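PDB 5WA1: programmed cell death 6-interacting protein from Homo sapiens, which takes part in multivesicular body biogenesis, cargo sorting, membrane repair and cytokinesis, here as its Bro1 domain, which binds CHMP4 proteins of ESCRT-III. Local coordinates for residues A216-F221 against C271-N276. Sequence-based numbering, arbitrary orientation.
Sequences AQEVFF and CIMQAN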
ATOM      1  N   ALA A 216       3.584   3.480   4.156  1.00 39.15           N
ATOM      2  CA  ALA A 216       3.254   4.890   4.337  1.00 37.01           C
ATOM      3  C   ALA A 216       3.890   5.442   5.609  1.00 38.48           C
ATOM      4  O   ALA A 216       4.475   6.530   5.596  1.00 41.59           O
ATOM      5  CB  ALA A 216       1.736   5.078   4.368  1.00 37.11           C
ATOM      6  N   GLN A 217       3.787   4.701   6.722  1.00 37.29           N
ATOM      7  CA  GLN A 217       4.418   5.138   7.971  1.00 42.48           C
ATOM      8  C   GLN A 217       5.934   5.226   7.821  1.00 39.14           C
ATOM      9  O   GLN A 217       6.566   6.157   8.341  1.00 38.88           O
ATOM     10  CB  GLN A 217       4.037   4.193   9.114  1.00 39.93           C
ATOM     11  CG  GLN A 217       4.679   4.516  10.483  1.00 36.59           C
ATOM     12  CD  GLN A 217       4.083   5.755  11.157  1.00 37.97           C
ATOM     13  OE1 GLN A 217       2.997   6.208  10.800  1.00 39.85           O
ATOM     14  NE2 GLN A 217       4.799   6.303  12.146  1.00 35.06           N
ATOM     15  N   GLU A 218       6.534   4.285   7.092  1.00 38.85           N
ATOM     16  CA  GLU A 218       7.972   4.352   6.861  1.00 39.37           C
ATOM     17  C   GLU A 218       8.360   5.612   6.103  1.00 43.08           C
ATOM     18  O   GLU A 218       9.414   6.208   6.367  1.00 40.11           O
ATOM     19  CB  GLU A 218       8.439   3.113   6.095  1.00 38.70           C
ATOM     20  CG  GLU A 218       9.942   3.110   5.813  1.00 43.94           C
ATOM     21  CD  GLU A 218      10.374   1.902   4.993  1.00 47.62           C
ATOM     22  OE1 GLU A 218       9.505   1.078   4.658  1.00 48.59           O
ATOM     23  OE2 GLU A 218      11.576   1.777   4.686  1.00 56.94           O
ATOM     24  N   VAL A 219       7.534   6.024   5.135  1.00 38.05           N
ATOM     25  CA  VAL A 219       7.817   7.243   4.390  1.00 33.16           C
ATOM     26  C   VAL A 219       7.796   8.448   5.320  1.00 35.56           C
ATOM     27  O   VAL A 219       8.610   9.367   5.183  1.00 40.89           O
ATOM     28  CB  VAL A 219       6.816   7.408   3.223  1.00 40.18           C
ATOM     29  CG1 VAL A 219       6.949   8.792   2.608  1.00 43.75           C
ATOM     30  CG2 VAL A 219       7.057   6.344   2.163  1.00 40.84           C
ATOM     31  N   PHE A 220       6.861   8.476   6.274  1.00 40.24           N
ATOM     32  CA  PHE A 220       6.854   9.578   7.231  1.00 39.87           C
ATOM     33  C   PHE A 220       8.098   9.563   8.111  1.00 41.50           C
ATOM     34  O   PHE A 220       8.597  10.627   8.492  1.00 45.39           O
ATOM     35  CB  PHE A 220       5.595   9.530   8.093  1.00 47.17           C
ATOM     36  CG  PHE A 220       4.424  10.225   7.465  1.00 54.58           C
ATOM     37  CD1 PHE A 220       4.221  11.578   7.665  1.00 51.53           C
ATOM     38  CD2 PHE A 220       3.546   9.531   6.653  1.00 51.68           C
ATOM     39  CE1 PHE A 220       3.155  12.230   7.078  1.00 50.50           C
ATOM     40  CE2 PHE A 220       2.468  10.175   6.061  1.00 52.68           C
ATOM     41  CZ  PHE A 220       2.273  11.530   6.274  1.00 51.60           C
ATOM     42  N   PHE A 221       8.612   8.374   8.431  1.00 41.38           N
ATOM     43  CA  PHE A 221       9.875   8.292   9.157  1.00 42.82           C
ATOM     44  C   PHE A 221      11.014   8.857   8.315  1.00 45.78           C
ATOM     45  O   PHE A 221      11.848   9.624   8.813  1.00 42.68           O
ATOM     46  CB  PHE A 221      10.138   6.834   9.567  1.00 41.08           C
ATOM     47  CG  PHE A 221      11.581   6.524   9.841  1.00 42.09           C
ATOM     48  CD1 PHE A 221      12.142   6.803  11.079  1.00 39.82           C
ATOM     49  CD2 PHE A 221      12.382   5.961   8.859  1.00 36.54           C
ATOM     50  CE1 PHE A 221      13.483   6.527  11.327  1.00 40.16           C
ATOM     51  CE2 PHE A 221      13.716   5.688   9.095  1.00 48.81           C
ATOM     52  CZ  PHE A 221      14.271   5.975  10.336  1.00 43.42           C
ATOM     53  N   CYS A 271      12.516  -5.460  11.997  1.00 37.57           N
ATOM     54  CA  CYS A 271      13.719  -5.330  12.818  1.00 41.43           C
ATOM     55  C   CYS A 271      14.482  -4.044  12.519  1.00 41.01           C
ATOM     56  O   CYS A 271      15.059  -3.439  13.434  1.00 38.58           O
ATOM     57  CB  CYS A 271      14.624  -6.544  12.619  1.00 44.44           C
ATOM     58  SG  CYS A 271      13.905  -8.100  13.174  1.00 50.48           S
ATOM     59  N   ILE A 272      14.535  -3.620  11.249  1.00 33.02           N
ATOM     60  CA  ILE A 272      15.222  -2.375  10.922  1.00 37.88           C
ATOM     61  C   ILE A 272      14.519  -1.201  11.580  1.00 42.76           C
ATOM     62  O   ILE A 272      15.166  -0.262  12.059  1.00 38.65           O
ATOM     63  CB  ILE A 272      15.326  -2.177   9.398  1.00 37.87           C
ATOM     64  CG1 ILE A 272      16.322  -3.163   8.792  1.00 42.56           C
ATOM     65  CG2 ILE A 272      15.734  -0.724   9.057  1.00 38.95           C
ATOM     66  CD1 ILE A 272      16.160  -3.331   7.273  1.00 40.88           C
ATOM     67  N   MET A 273      13.206  -1.232  11.616  1.00 35.62           N
ATOM     68  CA  MET A 273      12.501  -0.147  12.222  1.00 37.22           C
ATOM     69  C   MET A 273      12.704  -0.147  13.730  1.00 35.34           C
ATOM     70  O   MET A 273      12.868   0.885  14.300  1.00 36.01           O
ATOM     71  CB  MET A 273      11.051  -0.122  11.813  1.00 31.99           C
ATOM     72  CG  MET A 273      10.794   0.264  10.373  1.00 35.43           C
ATOM     73  SD  MET A 273      11.581   1.756   9.768  1.00 46.57           S
ATOM     74  CE  MET A 273      10.640   2.993  10.562  1.00 53.97           C
ATOM     75  N   GLN A 274      12.671  -1.301  14.373  1.00 34.56           N
ATOM     76  CA  GLN A 274      12.957  -1.337  15.806  1.00 40.30           C
ATOM     77  C   GLN A 274      14.350  -0.791  16.096  1.00 34.00           C
ATOM     78  O   GLN A 274      14.537  -0.040  17.055  1.00 34.73           O
ATOM     79  CB  GLN A 274      12.818  -2.758  16.356  1.00 37.55           C
ATOM     80  CG  GLN A 274      11.372  -3.262  16.422  1.00 41.34           C
ATOM     81  CD  GLN A 274      11.212  -4.488  17.307  1.00 59.89           C
ATOM     82  OE1 GLN A 274      12.159  -5.244  17.518  1.00 53.21           O
ATOM     83  NE2 GLN A 274      10.012  -4.677  17.839  1.00 63.95           N
ATOM     84  N   ALA A 275      15.333  -1.143  15.264  1.00 35.61           N
ATOM     85  CA  ALA A 275      16.689  -0.624  15.425  1.00 37.80           C
ATOM     86  C   ALA A 275      16.749   0.889  15.219  1.00 45.58           C
ATOM     87  O   ALA A 275      17.485   1.591  15.927  1.00 36.35           O
ATOM     88  CB  ALA A 275      17.632  -1.339  14.452  1.00 32.52           C
ATOM     89  N   ASN A 276      15.997   1.415  14.248  1.00 33.04           N
ATOM     90  CA  ASN A 276      15.938   2.860  14.071  1.00 33.68           C
ATOM     91  C   ASN A 276      15.337   3.540  15.289  1.00 37.91           C
ATOM     92  O   ASN A 276      15.797   4.614  15.698  1.00 38.10           O
ATOM     93  CB  ASN A 276      15.111   3.222  12.833  1.00 38.58           C
ATOM     94  CG  ASN A 276      15.875   3.050  11.559  1.00 43.24           C
ATOM     95  OD1 ASN A 276      15.446   2.338  10.654  1.00 63.65           O
ATOM     96  ND2 ASN A 276      16.990   3.731  11.457  1.00 44.88           N
TER
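The backbones of the two helical segments come nearest at Glu218 and Met273, whose CA atoms are 8.3 Å apart; the helices run in roughly the same direction at 32° with axes 12.6 Å apart, so that long side chains must bridge the gap. Phe221 and Met273 do most of this, reaching out from their helices in opposite senses and overlapping alongside one another. The Met273 chain bends at chi2 and chi3, which brings its methyl over one face of the Phe221 ring, toward the rim. Met273 CE stands 3.7 Å from Phe221 CG, a CH-pi contact, while Met273 SD lies above the same face, 4.7 Å from the centroid of that ring, in a Met-aromatic contact. At the far end of the ring, Phe221 CZ meets Asn276 CG at 3.6 Å, the amide plane tilted 45° to the ring. Glu218 adds its aliphatic stem, Glu218 CG lying 4.5 Å from Met273 SD, and sends its carboxylate to a salt bridge with Lys269, one turn earlier on the helix of Met273. This buried, largely apolar contact links helices 202-226 and 262-287 within the CHMP4-interacting region; Ala241 of helix 231-252 touches both Gln217 and Met273, while its Ile234 and Phe245 pack on Phe221 and Glu218, and Phe220 touches the bound peptide.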